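Local atomic coordinates of protein BA42 (PDB entry 4OA3), a protein that is of uncharacterised function but binds calcium ions and consists of a stand-alone TPM domain. Residues 16-21 / 114-118; 56-61 / 137-141; 76-80 / 97-102. All blocks are in the same frame, centred on the assembly; numbering follows the deposited sequence. Where two conformers were deposited one is given.

Interaction 1: residues 16-21 / 114-118; sequences AIVDAI and LVDGI
Two helices that pack almost in parallel can mesh through aliphatic side chains alone, and residues 16-21 and 114-118 illustrate it. Both are regular alpha-helix; their axes approach to 9.0 Å at 4° between N-to-C directions, with I17 level with V115 (CA-CA 5.5 Å) and I21 level with I118 (6.2 Å). L114, pointing toward the partner, sets its CD1 3.7 Å from I17 CD1 and also reaches strand 65-71. V115, chi1 t, places CG2 4.0 Å from I17 CG1 and CG1 4.1 Å from A20 CB. In the alpha/beta TPM domain these are helices 11-24 and 110-128, neighbours over one face of the sheet, with L114 and I118 resting on I68. After G117, I118 (chi1 m, chi2 t) enters between I17, A20 and I21: its CD1 lies 3.7 Å from both I17 CG2 and I21 CG1, and its CG2 is 3.9 Å from A20 CB and 3.4 Å from A20 O.

Interaction 2: residues 56-61 / 137-141; sequences KMDNTK and DELPN. With CA (calcium ion), chain B.
The calcium-binding loop 137-141 meets another irregular loop, 56-61, through a few well-placed groups. K56, the first residue to leave helical angles after helix 44-54, has positive phi (53°) in a Schellman motif and opens a type I beta turn to N59, closed by N59 N to K56 O at 3.2 Å. Its O also lies 3.8 Å from L139 CD2. M57, with its CA 6.7 Å from that of L139, brings CB to 3.9 Å and O to 3.7 Å from L139 CD1. N59 centres an inverse gamma turn; its O is 3.8 Å from L139 CD2, and water 1 bridges N59 O (2.8 Å) and E138 O (2.7 Å). T60 is extended, its CA 6.0 Å from that of E138; CG2 touches L139 CG at 3.9 Å, while OG1 is hydrogen-bonded to the backbone N of N64. At K61 the backbone N donates to E138 OE2 (2.9 Å, 167°). E138 and L139 both reach across with chi1 m and chi2 t. In segment 137-141, D137 OD1 (2.4 Å), L139 O (2.4 Å), N141 OD1 (2.3 Å) and water 2 (2.4 Å) bind a calcium, whose site E25 and E31 complete. L139 thus divides its roles: its carbonyl serves the metal while its side chain packs on the turn's backbone carbonyls, M57 CB and T60 CG2, tying the two loops together.

Interaction 3: residues 76-80 / 97-102; sequences TFVIY and TRNAIQ
The ring of F77 shows how one arginine both stacks and hydrogen-bonds, joining strand 76-80 to helix 97-102. The strand runs nearly antiparallel to the helix, at 154° with axes 9.9 Å apart at closest approach, and the nearest CA atoms, of I79 and R98, are 7.6 Å apart. F77 and I79 point toward the helix and V78 away, the usual strand alternation. F77 takes chi1 p (63°) with chi2 at -90°, which places its ring between two helix side chains. Over one face lies the guanidinium of R98, centres 4.1 Å apart and planes at 3°; over the opposite face I101 CG2 makes a CH-pi contact 3.8 Å from the ring centroid, 20° off the normal. R98 is extended through chi1 and chi2 (both t), then bends at chi3 (m, -71°) and chi4 (-82°), so that NH2 donates to F77 O at 2.9 Å (164°). Water 3 accepts from F77 N (3.0 Å) and R98 NH1 (3.1 Å), water 4 from I79 N (3.0 Å) and R98 NH2 (2.7 Å). I79, chi1 m and chi2 t, sends CD1 to 3.6 Å from T97 CG2 and 4.4 Å from I101 CD1. The contact lays helix 95-105 against an outermost strand of the mixed sheet, with helix 44-54 packed on V78 from the other face. Because strand 76-81 has a sheet neighbour on one side alone within the chain, the guanidinium and its waters satisfy backbone groups of F77 and I79 on the other, while its flat face stacks on the ring in a cation-pi contact.

Overall arrangement
The three contacts sample one alpha/beta fold, and all are partly buried. Interactions 1 and 3 have no exposed residue among those that touch, and they adjoin, centres about 13 Å apart: helices 95-105 and 110-128 follow each other in the chain, and G117 packs on T97 and I101, so three helices line one sheet face from helix 11-24 to strand 76-81. Their chemistry shifts across that row, from purely aliphatic meshing to arginine stacking with waters at the edge. Interaction 2 joins loops, with three of its seven touching residues exposed, and is the one with bound metal; I21 meets N141 there, linking it to interaction 1. Interaction 3 lies across the chain's centre from interaction 2, about 20 Å between centres, without touching it.

Interaction 1: residues 16-21 / 114-118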
ATOM      1  N   ALA A  16      13.718  -4.285  -1.683  1.00 17.77           N
ATOM      2  CA  ALA A  16      13.652  -2.834  -1.533  1.00 18.08           C
ATOM      3  C   ALA A  16      12.245  -2.397  -1.129  1.00 17.53           C
ATOM      4  O   ALA A  16      12.069  -1.492  -0.304  1.00 17.38           O
ATOM      5  CB  ALA A  16      14.063  -2.152  -2.829  1.00 19.34           C
ATOM      6  N   ILE A  17      11.235  -3.072  -1.678  1.00 15.04           N
ATOM      7  CA  ILE A  17       9.848  -2.754  -1.352  1.00 14.49           C
ATOM      8  C   ILE A  17       9.503  -3.131   0.061  1.00 15.34           C
ATOM      9  O   ILE A  17       8.903  -2.340   0.787  1.00 14.90           O
ATOM     10  CB  ILE A  17       8.915  -3.365  -2.397  1.00 17.26           C
ATOM     11  CG1 ILE A  17       9.145  -2.681  -3.789  1.00 16.56           C
ATOM     12  CG2 ILE A  17       7.461  -3.226  -1.980  1.00 17.88           C
ATOM     13  CD1 ILE A  17       8.633  -3.476  -4.932  1.00 19.93           C
ATOM     14  N   VAL A  18       9.886  -4.340   0.476  0.50 12.98           N
ATOM     15  CA  VAL A  18       9.609  -4.782   1.839  0.50 12.21           C
ATOM     16  C   VAL A  18      10.349  -3.884   2.844  0.50 15.39           C
ATOM     17  O   VAL A  18       9.812  -3.567   3.902  0.50 16.21           O
ATOM     18  CB  VAL A  18       9.981  -6.286   1.983  0.50 14.91           C
ATOM     19  CG1 VAL A  18       9.903  -6.737   3.436  0.50 15.25           C
ATOM     20  CG2 VAL A  18       9.063  -7.148   1.124  0.50 14.73           C
ATOM     21  N   ASP A  19      11.576  -3.472   2.509  1.00 15.79           N
ATOM     22  CA  ASP A  19      12.367  -2.566   3.362  1.00 15.68           C
ATOM     23  C   ASP A  19      11.673  -1.177   3.451  1.00 15.71           C
ATOM     24  O   ASP A  19      11.622  -0.585   4.538  1.00 16.82           O
ATOM     25  CB  ASP A  19      13.783  -2.343   2.793  1.00 17.74           C
ATOM     26  CG  ASP A  19      14.720  -3.534   2.899  1.00 27.16           C
ATOM     27  OD1 ASP A  19      14.369  -4.501   3.584  1.00 27.58           O
ATOM     28  OD2 ASP A  19      15.780  -3.513   2.237  1.00 32.45           O
ATOM     29  N   ALA A  20      11.050  -0.725   2.351  1.00 14.95           N
ATOM     30  CA  ALA A  20      10.319   0.554   2.337  1.00 14.89           C
ATOM     31  C   ALA A  20       9.091   0.493   3.253  1.00 14.78           C
ATOM     32  O   ALA A  20       8.794   1.424   3.989  1.00 15.72           O
ATOM     33  CB  ALA A  20       9.902   0.915   0.923  1.00 15.67           C
ATOM     34  N   ILE A  21       8.396  -0.665   3.269  1.00 12.55           N
ATOM     35  CA  ILE A  21       7.269  -0.832   4.172  1.00 11.31           C
ATOM     36  C   ILE A  21       7.750  -0.750   5.615  1.00 13.73           C
ATOM     37  O   ILE A  21       7.126  -0.101   6.454  1.00 14.32           O
ATOM     38  CB  ILE A  21       6.502  -2.161   3.912  1.00 13.79           C
ATOM     39  CG1 ILE A  21       5.836  -2.072   2.515  1.00 13.31           C
ATOM     40  CG2 ILE A  21       5.449  -2.393   4.998  1.00 14.55           C
ATOM     41  CD1 ILE A  21       5.198  -3.346   1.993  1.00 14.39           C
ATOM     42  N   LEU A 114       6.561   1.838  -6.447  1.00 16.06           N
ATOM     43  CA  LEU A 114       6.042   1.262  -5.211  1.00 15.70           C
ATOM     44  C   LEU A 114       6.792   1.800  -4.014  1.00 15.52           C
ATOM     45  O   LEU A 114       6.173   2.137  -3.014  1.00 14.69           O
ATOM     46  CB  LEU A 114       6.149  -0.250  -5.271  1.00 15.63           C
ATOM     47  CG  LEU A 114       5.170  -0.890  -6.271  1.00 18.47           C
ATOM     48  CD1 LEU A 114       5.434  -2.375  -6.425  1.00 17.78           C
ATOM     49  CD2 LEU A 114       3.704  -0.658  -5.826  1.00 21.43           C
ATOM     50  N   VAL A 115       8.116   1.904  -4.082  1.00 15.49           N
ATOM     51  CA  VAL A 115       8.876   2.437  -2.947  1.00 14.83           C
ATOM     52  C   VAL A 115       8.448   3.859  -2.632  1.00 16.77           C
ATOM     53  O   VAL A 115       8.230   4.212  -1.470  1.00 16.02           O
ATOM     54  CB  VAL A 115      10.381   2.380  -3.245  1.00 17.27           C
ATOM     55  CG1 VAL A 115      11.192   3.233  -2.253  1.00 17.57           C
ATOM     56  CG2 VAL A 115      10.867   0.928  -3.230  1.00 16.70           C
ATOM     57  N   ASP A 116       8.339   4.692  -3.672  1.00 16.47           N
ATOM     58  CA  ASP A 116       7.943   6.091  -3.474  1.00 16.96           C
ATOM     59  C   ASP A 116       6.536   6.253  -2.945  1.00 15.81           C
ATOM     60  O   ASP A 116       6.281   7.104  -2.079  1.00 17.40           O
ATOM     61  CB  ASP A 116       8.086   6.877  -4.776  1.00 18.47           C
ATOM     62  CG  ASP A 116       9.517   7.105  -5.215  1.00 22.62           C
ATOM     63  OD1 ASP A 116      10.463   6.748  -4.438  1.00 21.10           O
ATOM     64  OD2 ASP A 116       9.708   7.632  -6.318  1.00 20.24           O
ATOM     65  N   GLY A 117       5.617   5.405  -3.409  1.00 14.79           N
ATOM     66  CA  GLY A 117       4.265   5.417  -2.901  1.00 14.68           C
ATOM     67  C   GLY A 117       4.205   4.996  -1.455  1.00 15.26           C
ATOM     68  O   GLY A 117       3.479   5.586  -0.668  1.00 15.71           O
ATOM     69  N   ILE A 118       4.968   3.945  -1.089  1.00 13.95           N
ATOM     70  CA  ILE A 118       4.987   3.471   0.284  1.00 13.82           C
ATOM     71  C   ILE A 118       5.507   4.584   1.198  1.00 14.22           C
ATOM     72  O   ILE A 118       4.943   4.829   2.275  1.00 14.97           O
ATOM     73  CB  ILE A 118       5.815   2.173   0.381  1.00 14.53           C
ATOM     74  CG1 ILE A 118       5.057   0.991  -0.296  1.00 14.17           C
ATOM     75  CG2 ILE A 118       6.200   1.859   1.854  1.00 14.09           C
ATOM     76  CD1 ILE A 118       5.913  -0.153  -0.667  1.00 14.28           C
TER

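Interaction 2: residues 56-61 / 137-141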
ATOM      1  N   LYS A  56      -6.932 -10.415   5.263  1.00 13.08           N
ATOM      2  CA  LYS A  56      -7.245 -10.137   6.667  1.00 13.12           C
ATOM      3  C   LYS A  56      -6.528  -8.847   7.104  1.00 15.98           C
ATOM      4  O   LYS A  56      -6.052  -8.722   8.247  1.00 17.19           O
ATOM      5  CB  LYS A  56      -6.897 -11.347   7.557  1.00 15.73           C
ATOM      6  CG  LYS A  56      -7.782 -12.547   7.275  1.00 18.53           C
ATOM      7  CD  LYS A  56      -7.717 -13.575   8.379  1.00 19.76           C
ATOM      8  CE  LYS A  56      -8.439 -14.828   7.969  1.00 28.08           C
ATOM      9  NZ  LYS A  56      -8.210 -15.944   8.929  1.00 34.78           N
ATOM     10  N   MET A  57      -6.534  -7.837   6.227  1.00 13.81           N
ATOM     11  CA  MET A  57      -5.900  -6.558   6.517  1.00 13.17           C
ATOM     12  C   MET A  57      -6.730  -5.694   7.443  1.00 17.47           C
ATOM     13  O   MET A  57      -6.268  -4.661   7.893  1.00 17.12           O
ATOM     14  CB  MET A  57      -5.544  -5.853   5.232  1.00 14.55           C
ATOM     15  CG  MET A  57      -4.443  -6.560   4.518  1.00 16.11           C
ATOM     16  SD  MET A  57      -3.940  -5.769   2.961  1.00 16.12           S
ATOM     17  CE  MET A  57      -3.302  -4.183   3.622  1.00 14.13           C
ATOM     18  N   ASP A  58      -7.938  -6.152   7.769  1.00 17.70           N
ATOM     19  CA  ASP A  58      -8.788  -5.499   8.750  1.00 18.58           C
ATOM     20  C   ASP A  58      -8.323  -5.786  10.181  1.00 22.38           C
ATOM     21  O   ASP A  58      -8.878  -5.188  11.116  1.00 22.79           O
ATOM     22  CB  ASP A  58     -10.259  -5.905   8.552  1.00 21.75           C
ATOM     23  CG  ASP A  58     -10.580  -7.386   8.473  1.00 30.66           C
ATOM     24  OD1 ASP A  58      -9.685  -8.179   8.056  1.00 26.40           O
ATOM     25  OD2 ASP A  58     -11.760  -7.740   8.667  1.00 42.34           O
ATOM     26  N   ASN A  59      -7.322  -6.668  10.380  1.00 20.30           N
ATOM     27  CA  ASN A  59      -6.802  -7.044  11.695  1.00 20.49           C
ATOM     28  C   ASN A  59      -5.774  -6.033  12.235  1.00 19.51           C
ATOM     29  O   ASN A  59      -4.615  -6.380  12.466  1.00 20.22           O
ATOM     30  CB  ASN A  59      -6.215  -8.469  11.625  1.00 22.02           C
ATOM     31  CG  ASN A  59      -5.823  -9.127  12.929  1.00 48.53           C
ATOM     32  OD1 ASN A  59      -4.844  -9.890  12.974  1.00 46.62           O
ATOM     33  ND2 ASN A  59      -6.638  -8.989  13.975  1.00 39.64           N
ATOM     34  N   THR A  60      -6.200  -4.751  12.378  1.00 18.30           N
ATOM     35  CA  THR A  60      -5.392  -3.716  12.985  1.00 16.95           C
ATOM     36  C   THR A  60      -6.273  -3.085  14.075  1.00 21.48           C
ATOM     37  O   THR A  60      -7.487  -2.969  13.885  1.00 22.05           O
ATOM     38  CB  THR A  60      -4.899  -2.672  11.971  1.00 18.00           C
ATOM     39  OG1 THR A  60      -5.992  -1.888  11.480  1.00 17.70           O
ATOM     40  CG2 THR A  60      -4.087  -3.291  10.845  1.00 16.24           C
ATOM     41  N   LYS A  61      -5.665  -2.671  15.192  1.00 20.50           N
ATOM     42  CA  LYS A  61      -6.406  -2.061  16.299  1.00 19.77           C
ATOM     43  C   LYS A  61      -7.201  -0.843  15.828  1.00 23.49           C
ATOM     44  O   LYS A  61      -8.364  -0.685  16.212  1.00 23.73           O
ATOM     45  CB  LYS A  61      -5.443  -1.633  17.391  1.00 21.73           C
ATOM     46  CG  LYS A  61      -6.156  -1.141  18.653  1.00 30.39           C
ATOM     47  CD  LYS A  61      -5.185  -0.823  19.779  1.00 39.48           C
ATOM     48  CE  LYS A  61      -4.292   0.354  19.465  1.00 52.89           C
ATOM     49  NZ  LYS A  61      -3.570   0.849  20.670  1.00 66.11           N
ATOM     50  N   ASP A 137       3.765  -4.808  14.856  1.00 18.26           N
ATOM     51  CA  ASP A 137       3.776  -4.995  13.395  1.00 17.13           C
ATOM     52  C   ASP A 137       2.577  -5.933  13.144  1.00 19.17           C
ATOM     53  O   ASP A 137       2.664  -7.152  13.290  1.00 18.98           O
ATOM     54  CB  ASP A 137       5.109  -5.583  12.936  1.00 17.26           C
ATOM     55  CG  ASP A 137       5.316  -5.525  11.439  1.00 21.92           C
ATOM     56  OD1 ASP A 137       4.318  -5.321  10.700  1.00 16.89           O
ATOM     57  OD2 ASP A 137       6.471  -5.685  10.999  1.00 21.95           O
ATOM     58  N   GLU A 138       1.408  -5.324  12.958  1.00 15.89           N
ATOM     59  CA  GLU A 138       0.127  -6.027  12.909  1.00 15.53           C
ATOM     60  C   GLU A 138      -0.121  -6.859  11.678  1.00 15.96           C
ATOM     61  O   GLU A 138      -0.761  -7.905  11.775  1.00 17.49           O
ATOM     62  CB  GLU A 138      -1.007  -5.016  13.114  1.00 16.19           C
ATOM     63  CG  GLU A 138      -0.992  -4.346  14.483  1.00 18.07           C
ATOM     64  CD  GLU A 138      -2.016  -3.245  14.638  1.00 21.27           C
ATOM     65  OE1 GLU A 138      -1.875  -2.214  13.947  1.00 19.07           O
ATOM     66  OE2 GLU A 138      -2.920  -3.381  15.495  1.00 21.36           O
ATOM     67  N   LEU A 139       0.367  -6.409  10.528  1.00 13.69           N
ATOM     68  CA  LEU A 139       0.194  -7.108   9.269  1.00 13.87           C
ATOM     69  C   LEU A 139       1.551  -7.442   8.697  1.00 14.63           C
ATOM     70  O   LEU A 139       2.465  -6.633   8.786  1.00 15.42           O
ATOM     71  CB  LEU A 139      -0.550  -6.248   8.245  1.00 14.55           C
ATOM     72  CG  LEU A 139      -1.922  -5.713   8.683  1.00 17.19           C
ATOM     73  CD1 LEU A 139      -2.544  -4.850   7.580  1.00 16.09           C
ATOM     74  CD2 LEU A 139      -2.879  -6.821   9.080  1.00 16.86           C
ATOM     75  N   PRO A 140       1.718  -8.613   8.049  1.00 13.70           N
ATOM     76  CA  PRO A 140       2.993  -8.911   7.408  1.00 15.06           C
ATOM     77  C   PRO A 140       3.363  -7.919   6.309  1.00 15.14           C
ATOM     78  O   PRO A 140       2.480  -7.279   5.708  1.00 14.49           O
ATOM     79  CB  PRO A 140       2.810 -10.328   6.850  1.00 17.55           C
ATOM     80  CG  PRO A 140       1.428 -10.564   6.830  1.00 21.81           C
ATOM     81  CD  PRO A 140       0.726  -9.667   7.810  1.00 16.61           C
ATOM     82  N   ASN A 141       4.662  -7.720   6.113  1.00 14.35           N
ATOM     83  CA  ASN A 141       5.148  -6.764   5.121  1.00 13.75           C
ATOM     84  C   ASN A 141       5.402  -7.451   3.779  1.00 17.39           C
ATOM     85  O   ASN A 141       5.708  -6.766   2.819  1.00 17.42           O
ATOM     86  CB  ASN A 141       6.397  -6.087   5.611  1.00 16.08           C
ATOM     87  CG  ASN A 141       6.214  -5.298   6.887  1.00 17.82           C
ATOM     88  OD1 ASN A 141       5.113  -5.006   7.349  1.00 16.77           O
ATOM     89  ND2 ASN A 141       7.362  -4.837   7.410  1.00 19.46           N
TER
HETATM   90 CA    CA B 201       3.360  -4.422   8.693  1.00 13.86          CA
HETATM   91  O   HOH W   1      -2.829  -8.272  13.422  1.00 36.82           O
HETATM   92  O   HOH W   2       2.147  -4.639   6.634  1.00 13.55           O

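Interaction 3: residues 76-80 / 97-102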
ATOM      1  N   THR A  76      -2.159  -0.346 -13.717  1.00 29.54           N
ATOM      2  CA  THR A  76      -3.198   0.373 -13.005  1.00 26.32           C
ATOM      3  C   THR A  76      -3.101  -0.102 -11.575  1.00 23.88           C
ATOM      4  O   THR A  76      -2.595  -1.209 -11.319  1.00 23.08           O
ATOM      5  CB  THR A  76      -4.591   0.121 -13.595  1.00 36.18           C
ATOM      6  OG1 THR A  76      -4.915  -1.269 -13.561  1.00 35.60           O
ATOM      7  CG2 THR A  76      -4.717   0.655 -15.016  1.00 33.88           C
ATOM      8  N   PHE A  77      -3.617   0.719 -10.660  1.00 18.74           N
ATOM      9  CA  PHE A  77      -3.546   0.422  -9.241  1.00 16.10           C
ATOM     10  C   PHE A  77      -4.617   1.118  -8.485  1.00 18.26           C
ATOM     11  O   PHE A  77      -5.238   2.080  -8.967  1.00 18.46           O
ATOM     12  CB  PHE A  77      -2.149   0.784  -8.695  1.00 16.39           C
ATOM     13  CG  PHE A  77      -1.798   2.241  -8.786  1.00 17.40           C
ATOM     14  CD1 PHE A  77      -1.154   2.744  -9.909  1.00 21.02           C
ATOM     15  CD2 PHE A  77      -2.059   3.099  -7.735  1.00 17.78           C
ATOM     16  CE1 PHE A  77      -0.818   4.089  -9.987  1.00 21.35           C
ATOM     17  CE2 PHE A  77      -1.739   4.452  -7.826  1.00 19.36           C
ATOM     18  CZ  PHE A  77      -1.095   4.923  -8.939  1.00 19.54           C
ATOM     19  N   VAL A  78      -4.835   0.660  -7.267  1.00 15.07           N
ATOM     20  CA  VAL A  78      -5.779   1.193  -6.334  1.00 16.29           C
ATOM     21  C   VAL A  78      -5.118   1.274  -4.982  1.00 18.18           C
ATOM     22  O   VAL A  78      -4.423   0.339  -4.600  1.00 17.25           O
ATOM     23  CB  VAL A  78      -7.044   0.255  -6.225  1.00 22.46           C
ATOM     24  CG1 VAL A  78      -7.966   0.624  -5.043  1.00 22.39           C
ATOM     25  CG2 VAL A  78      -7.823   0.288  -7.512  1.00 24.09           C
ATOM     26  N   ILE A  79      -5.366   2.353  -4.262  0.50 14.98           N
ATOM     27  CA  ILE A  79      -4.958   2.495  -2.888  0.50 13.54           C
ATOM     28  C   ILE A  79      -6.248   2.349  -2.122  0.50 18.18           C
ATOM     29  O   ILE A  79      -7.198   3.132  -2.328  0.50 16.58           O
ATOM     30  CB  ILE A  79      -4.284   3.839  -2.629  0.50 14.75           C
ATOM     31  CG1 ILE A  79      -2.994   3.976  -3.459  0.50 15.44           C
ATOM     32  CG2 ILE A  79      -3.989   3.984  -1.143  0.50 14.09           C
ATOM     33  CD1 ILE A  79      -2.619   5.459  -3.719  0.50 11.72           C
ATOM     34  N   TYR A  80      -6.331   1.291  -1.314  1.00 15.02           N
ATOM     35  CA  TYR A  80      -7.521   0.988  -0.536  1.00 14.74           C
ATOM     36  C   TYR A  80      -7.176   1.008   0.930  1.00 17.52           C
ATOM     37  O   TYR A  80      -6.431   0.152   1.402  1.00 16.47           O
ATOM     38  CB  TYR A  80      -8.058  -0.393  -0.958  1.00 16.74           C
ATOM     39  CG  TYR A  80      -9.332  -0.797  -0.259  1.00 19.61           C
ATOM     40  CD1 TYR A  80      -9.306  -1.366   1.008  1.00 20.39           C
ATOM     41  CD2 TYR A  80     -10.574  -0.550  -0.837  1.00 22.67           C
ATOM     42  CE1 TYR A  80     -10.474  -1.562   1.732  1.00 22.16           C
ATOM     43  CE2 TYR A  80     -11.753  -0.830  -0.157  1.00 25.53           C
ATOM     44  CZ  TYR A  80     -11.700  -1.342   1.130  1.00 30.63           C
ATOM     45  OH  TYR A  80     -12.854  -1.597   1.839  1.00 34.09           O
ATOM     46  N   THR A  97       0.272  10.130  -2.741  1.00 18.00           N
ATOM     47  CA  THR A  97       0.726   8.740  -2.865  1.00 17.16           C
ATOM     48  C   THR A  97       0.511   8.254  -4.293  1.00 15.98           C
ATOM     49  O   THR A  97       1.411   7.716  -4.913  1.00 16.59           O
ATOM     50  CB  THR A  97      -0.003   7.885  -1.836  1.00 18.40           C
ATOM     51  OG1 THR A  97       0.312   8.342  -0.499  1.00 19.34           O
ATOM     52  CG2 THR A  97       0.365   6.398  -1.934  1.00 15.54           C
ATOM     53  N   ARG A  98      -0.706   8.490  -4.821  1.00 15.74           N
ATOM     54  CA  ARG A  98      -1.009   8.100  -6.187  1.00 16.51           C
ATOM     55  C   ARG A  98      -0.091   8.779  -7.181  1.00 17.80           C
ATOM     56  O   ARG A  98       0.392   8.158  -8.101  1.00 18.69           O
ATOM     57  CB  ARG A  98      -2.475   8.404  -6.523  1.00 18.10           C
ATOM     58  CG  ARG A  98      -2.794   8.274  -8.011  1.00 20.94           C
ATOM     59  CD  ARG A  98      -4.297   8.236  -8.253  1.00 24.15           C
ATOM     60  NE  ARG A  98      -4.894   6.976  -7.789  1.00 27.46           N
ATOM     61  CZ  ARG A  98      -4.914   5.820  -8.464  1.00 34.97           C
ATOM     62  NH1 ARG A  98      -4.366   5.730  -9.673  1.00 25.11           N
ATOM     63  NH2 ARG A  98      -5.473   4.744  -7.931  1.00 22.95           N
ATOM     64  N   ASN A  99       0.144  10.075  -6.991  1.00 17.99           N
ATOM     65  CA  ASN A  99       0.997  10.821  -7.913  1.00 18.78           C
ATOM     66  C   ASN A  99       2.411  10.307  -7.873  1.00 18.30           C
ATOM     67  O   ASN A  99       3.049  10.201  -8.919  1.00 18.15           O
ATOM     68  CB  ASN A  99       0.965  12.307  -7.584  1.00 21.96           C
ATOM     69  CG  ASN A  99      -0.384  12.936  -7.883  1.00 41.60           C
ATOM     70  OD1 ASN A  99      -1.207  12.398  -8.641  1.00 36.31           O
ATOM     71  ND2 ASN A  99      -0.677  14.050  -7.236  1.00 41.24           N
ATOM     72  N   ALA A 100       2.908   9.941  -6.674  1.00 17.92           N
ATOM     73  CA  ALA A 100       4.261   9.423  -6.518  1.00 16.85           C
ATOM     74  C   ALA A 100       4.425   8.079  -7.216  1.00 19.29           C
ATOM     75  O   ALA A 100       5.441   7.838  -7.853  1.00 19.00           O
ATOM     76  CB  ALA A 100       4.630   9.309  -5.051  1.00 17.35           C
ATOM     77  N   ILE A 101       3.392   7.218  -7.169  1.00 16.14           N
ATOM     78  CA  ILE A 101       3.449   5.931  -7.870  1.00 16.02           C
ATOM     79  C   ILE A 101       3.370   6.125  -9.390  1.00 17.44           C
ATOM     80  O   ILE A 101       4.189   5.598 -10.129  1.00 18.30           O
ATOM     81  CB  ILE A 101       2.310   4.994  -7.397  1.00 18.26           C
ATOM     82  CG1 ILE A 101       2.416   4.719  -5.879  1.00 17.44           C
ATOM     83  CG2 ILE A 101       2.294   3.688  -8.222  1.00 19.68           C
ATOM     84  CD1 ILE A 101       1.196   4.024  -5.280  1.00 18.31           C
ATOM     85  N   GLN A 102       2.388   6.908  -9.831  1.00 18.36           N
ATOM     86  CA  GLN A 102       2.153   7.135 -11.249  1.00 19.93           C
ATOM     87  C   GLN A 102       3.344   7.796 -11.931  1.00 22.42           C
ATOM     88  O   GLN A 102       3.687   7.443 -13.049  1.00 22.41           O
ATOM     89  CB  GLN A 102       0.920   8.014 -11.440  1.00 21.22           C
ATOM     90  CG  GLN A 102       0.472   8.102 -12.911  1.00 31.73           C
ATOM     91  CD  GLN A 102       0.120   6.732 -13.431  1.00 41.77           C
ATOM     92  OE1 GLN A 102      -0.671   6.027 -12.814  1.00 35.96           O
ATOM     93  NE2 GLN A 102       0.800   6.251 -14.463  1.00 35.98           N
TER
HETATM   94  O   HOH W   3      -4.205   3.452 -11.799  1.00 25.71           O
HETATM   95  O   HOH W   4      -6.898   4.557  -5.654  1.00 27.41           O